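Local coordinates for protein similar to yteR (Bacilus subtilis) (Clostridium acetobutylicum, PDB 4WU0) that probably hydrolyses unsaturated rhamnogalacturonan fragments derived from pectin, as a glycoside hydrolase of family GH105, at residues K3-I13 and V37-Y46. Numbering follows the deposited sequence.
Sequences KYSKLMADSII and VYEWTKDKKY
Asp10 takes the phenolic hydrogen of Tyr46: OH donates to OD1 at 2.7 Å, on the syn side of a carboxylate turned only slightly from the ring plane, with OD1 at the ring edge. Trp40 NE1 reaches Ser5 OG at 3.0 Å with a bent N-H angle of 145°; that hydroxyl also bonds Glu359 of helix 345-360, tying a third helix to the pair. Charge enters twice. Lys3, its chain bent at chi3 (74°), lays CE and NZ over one face of the Trp40 indole, NZ standing 3.5 Å from the centroid of the six-membered ring, a cation-pi contact; Thr41 CG2 covers the opposite face. Lys45 NZ stays 4.2 Å from Asp10 OD1, too far for a salt bridge, and a water links it instead to Asp10 OD2. Apolar contacts add to these: Val37 CG2 meets Ala9 CB at 4.0 Å, and at the far end Ile13 CD1 lies 3.9 Å from Tyr46 CD1. Tyr46 is a knob in the hole formed by Lys6, Ala9, Asp10 and Ile13. The axes of 4-13 and 37-41 approach to 10.3 Å, their directions 124° apart. With Val37 and Trp40 before the turn and Tyr46 after it all touching helix 4-14, that helix packs against a helical hairpin, consistent with the (alpha/alpha)6 barrel of the six-hairpin clan.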
# COMPACT_ATOMS: atom_id res chain seq x y z
N LYS A 3 -2.56 -8.51 21.77
CA LYS A 3 -3.05 -7.78 20.60
C LYS A 3 -1.99 -6.80 20.14
O LYS A 3 -1.82 -5.70 20.70
CB LYS A 3 -4.38 -7.10 20.89
CG LYS A 3 -5.46 -8.11 21.29
CD LYS A 3 -6.84 -7.51 21.41
CE LYS A 3 -7.45 -7.18 20.06
NZ LYS A 3 -8.94 -6.97 20.17
N TYR A 4 -1.29 -7.20 19.09
CA TYR A 4 -0.20 -6.40 18.56
C TYR A 4 -0.67 -5.11 17.92
O TYR A 4 0.14 -4.18 17.77
CB TYR A 4 0.65 -7.21 17.57
CG TYR A 4 1.58 -8.17 18.26
CD1 TYR A 4 1.17 -9.44 18.61
CD2 TYR A 4 2.87 -7.79 18.58
CE1 TYR A 4 2.01 -10.32 19.27
CE2 TYR A 4 3.73 -8.66 19.22
CZ TYR A 4 3.29 -9.92 19.56
OH TYR A 4 4.14 -10.78 20.21
N SER A 5 -1.94 -5.00 17.52
CA SER A 5 -2.36 -3.73 16.90
C SER A 5 -2.22 -2.58 17.91
O SER A 5 -1.67 -1.50 17.60
CB SER A 5 -3.80 -3.80 16.35
OG SER A 5 -4.72 -4.04 17.39
N LYS A 6 -2.70 -2.81 19.12
CA LYS A 6 -2.61 -1.79 20.17
C LYS A 6 -1.17 -1.63 20.66
O LYS A 6 -0.70 -0.51 20.88
CB LYS A 6 -3.52 -2.15 21.34
CG LYS A 6 -3.41 -1.18 22.51
CD LYS A 6 -4.37 -1.56 23.65
CE LYS A 6 -4.31 -0.54 24.77
NZ LYS A 6 -5.26 -0.92 25.86
N LEU A 7 -0.47 -2.73 20.85
CA LEU A 7 0.89 -2.66 21.33
C LEU A 7 1.76 -1.86 20.35
O LEU A 7 2.56 -1.04 20.75
CB LEU A 7 1.48 -4.06 21.56
CG LEU A 7 2.91 -4.12 22.10
CD1 LEU A 7 3.07 -3.37 23.41
CD2 LEU A 7 3.38 -5.57 22.25
N MET A 8 1.61 -2.11 19.06
CA MET A 8 2.36 -1.35 18.08
C MET A 8 1.94 0.11 18.02
O MET A 8 2.78 0.99 17.89
CB MET A 8 2.24 -1.97 16.70
CG MET A 8 3.07 -1.25 15.67
SD MET A 8 4.81 -1.16 16.14
CE MET A 8 5.28 -2.68 15.39
N ALA A 9 0.63 0.37 18.06
CA ALA A 9 0.15 1.74 18.08
C ALA A 9 0.75 2.51 19.26
O ALA A 9 1.24 3.62 19.11
CB ALA A 9 -1.39 1.78 18.15
N ASP A 10 0.74 1.87 20.43
CA ASP A 10 1.29 2.50 21.62
C ASP A 10 2.80 2.72 21.46
O ASP A 10 3.34 3.72 21.92
CB ASP A 10 1.00 1.66 22.87
CG ASP A 10 -0.45 1.74 23.29
OD1 ASP A 10 -1.13 2.71 22.86
OD2 ASP A 10 -0.91 0.84 24.05
N SER A 11 3.47 1.79 20.78
CA SER A 11 4.90 1.94 20.53
C SER A 11 5.21 3.11 19.60
O SER A 11 6.14 3.88 19.83
CB SER A 11 5.48 0.65 19.93
OG SER A 11 5.33 -0.43 20.82
N ILE A 12 4.42 3.24 18.54
CA ILE A 12 4.61 4.31 17.57
C ILE A 12 4.45 5.67 18.26
O ILE A 12 5.25 6.59 18.04
CB ILE A 12 3.61 4.17 16.42
CG1 ILE A 12 3.92 2.92 15.58
CG2 ILE A 12 3.60 5.42 15.52
CD1 ILE A 12 2.78 2.51 14.70
N ILE A 13 3.43 5.78 19.09
CA ILE A 13 3.13 7.04 19.77
C ILE A 13 4.22 7.36 20.78
O ILE A 13 4.77 8.48 20.78
CB ILE A 13 1.71 6.99 20.41
CG1 ILE A 13 0.67 6.86 19.29
CG2 ILE A 13 1.46 8.21 21.26
CD1 ILE A 13 -0.74 6.57 19.76
N VAL A 37 -7.18 0.74 15.49
CA VAL A 37 -7.03 0.59 16.92
C VAL A 37 -8.04 1.47 17.66
O VAL A 37 -8.64 1.04 18.63
CB VAL A 37 -5.59 0.89 17.36
CG1 VAL A 37 -5.45 0.86 18.87
CG2 VAL A 37 -4.67 -0.09 16.70
N TYR A 38 -8.27 2.69 17.15
CA TYR A 38 -9.33 3.54 17.65
C TYR A 38 -10.69 2.84 17.55
O TYR A 38 -11.48 2.82 18.50
CB TYR A 38 -9.38 4.88 16.91
CG TYR A 38 -10.54 5.72 17.33
CD1 TYR A 38 -10.70 6.10 18.66
CD2 TYR A 38 -11.49 6.15 16.42
CE1 TYR A 38 -11.79 6.86 19.07
CE2 TYR A 38 -12.57 6.91 16.81
CZ TYR A 38 -12.71 7.27 18.13
OH TYR A 38 -13.79 8.05 18.49
N GLU A 39 -10.94 2.23 16.40
CA GLU A 39 -12.22 1.56 16.14
C GLU A 39 -12.53 0.50 17.18
O GLU A 39 -13.65 0.45 17.71
CB GLU A 39 -12.19 0.92 14.75
CG GLU A 39 -13.43 0.14 14.33
CD GLU A 39 -13.29 -0.43 12.92
OE1 GLU A 39 -13.68 -1.59 12.69
OE2 GLU A 39 -12.77 0.29 12.04
N TRP A 40 -11.55 -0.36 17.48
CA TRP A 40 -11.85 -1.46 18.41
C TRP A 40 -11.68 -1.10 19.87
O TRP A 40 -12.44 -1.59 20.70
CB TRP A 40 -11.13 -2.75 18.06
CG TRP A 40 -9.65 -2.89 18.39
CD1 TRP A 40 -8.61 -2.75 17.52
CD2 TRP A 40 -9.08 -3.26 19.64
NE1 TRP A 40 -7.43 -3.02 18.16
CE2 TRP A 40 -7.68 -3.33 19.46
CE3 TRP A 40 -9.61 -3.55 20.91
CZ2 TRP A 40 -6.81 -3.67 20.50
CZ3 TRP A 40 -8.74 -3.89 21.93
CH2 TRP A 40 -7.36 -3.94 21.72
N THR A 41 -10.75 -0.22 20.19
CA THR A 41 -10.55 0.16 21.59
C THR A 41 -11.56 1.20 22.06
O THR A 41 -11.86 1.29 23.25
CB THR A 41 -9.15 0.74 21.85
OG1 THR A 41 -9.00 1.98 21.15
CG2 THR A 41 -8.04 -0.24 21.45
N LYS A 42 -12.07 1.97 21.11
CA LYS A 42 -12.90 3.14 21.36
C LYS A 42 -12.20 4.16 22.25
O LYS A 42 -12.83 5.00 22.89
CB LYS A 42 -14.24 2.71 21.98
CG LYS A 42 -15.00 1.70 21.09
CD LYS A 42 -16.38 1.41 21.65
CE LYS A 42 -17.24 0.66 20.66
NZ LYS A 42 -16.83 -0.77 20.55
N ASP A 43 -10.87 4.09 22.26
CA ASP A 43 -10.06 4.97 23.10
C ASP A 43 -9.68 6.25 22.33
O ASP A 43 -8.95 6.20 21.35
CB ASP A 43 -8.81 4.22 23.57
CG ASP A 43 -8.03 4.98 24.62
OD1 ASP A 43 -8.17 6.22 24.71
OD2 ASP A 43 -7.25 4.32 25.36
N LYS A 44 -10.18 7.38 22.82
CA LYS A 44 -10.00 8.66 22.12
C LYS A 44 -8.53 9.05 21.95
O LYS A 44 -8.20 9.85 21.07
CB LYS A 44 -10.78 9.78 22.82
CG LYS A 44 -10.74 11.12 22.09
CD LYS A 44 -11.60 12.20 22.78
CE LYS A 44 -11.40 13.58 22.13
NZ LYS A 44 -11.59 13.58 20.64
N LYS A 45 -7.63 8.50 22.75
CA LYS A 45 -6.23 8.87 22.59
C LYS A 45 -5.70 8.53 21.19
O LYS A 45 -4.81 9.21 20.67
CB LYS A 45 -5.35 8.27 23.68
CG LYS A 45 -4.86 6.89 23.42
CD LYS A 45 -3.94 6.44 24.55
CE LYS A 45 -3.87 4.92 24.63
NZ LYS A 45 -3.41 4.45 25.98
N TYR A 46 -6.24 7.49 20.57
CA TYR A 46 -5.79 7.12 19.21
C TYR A 46 -6.33 8.11 18.18
O TYR A 46 -5.59 8.55 17.29
CB TYR A 46 -6.14 5.68 18.87
CG TYR A 46 -5.50 4.74 19.86
CD1 TYR A 46 -4.13 4.63 19.93
CD2 TYR A 46 -6.27 4.06 20.77
CE1 TYR A 46 -3.53 3.81 20.86
CE2 TYR A 46 -5.70 3.24 21.71
CZ TYR A 46 -4.32 3.13 21.77
OH TYR A 46 -3.75 2.32 22.73
O HOH W 1 -2.34 2.05 25.98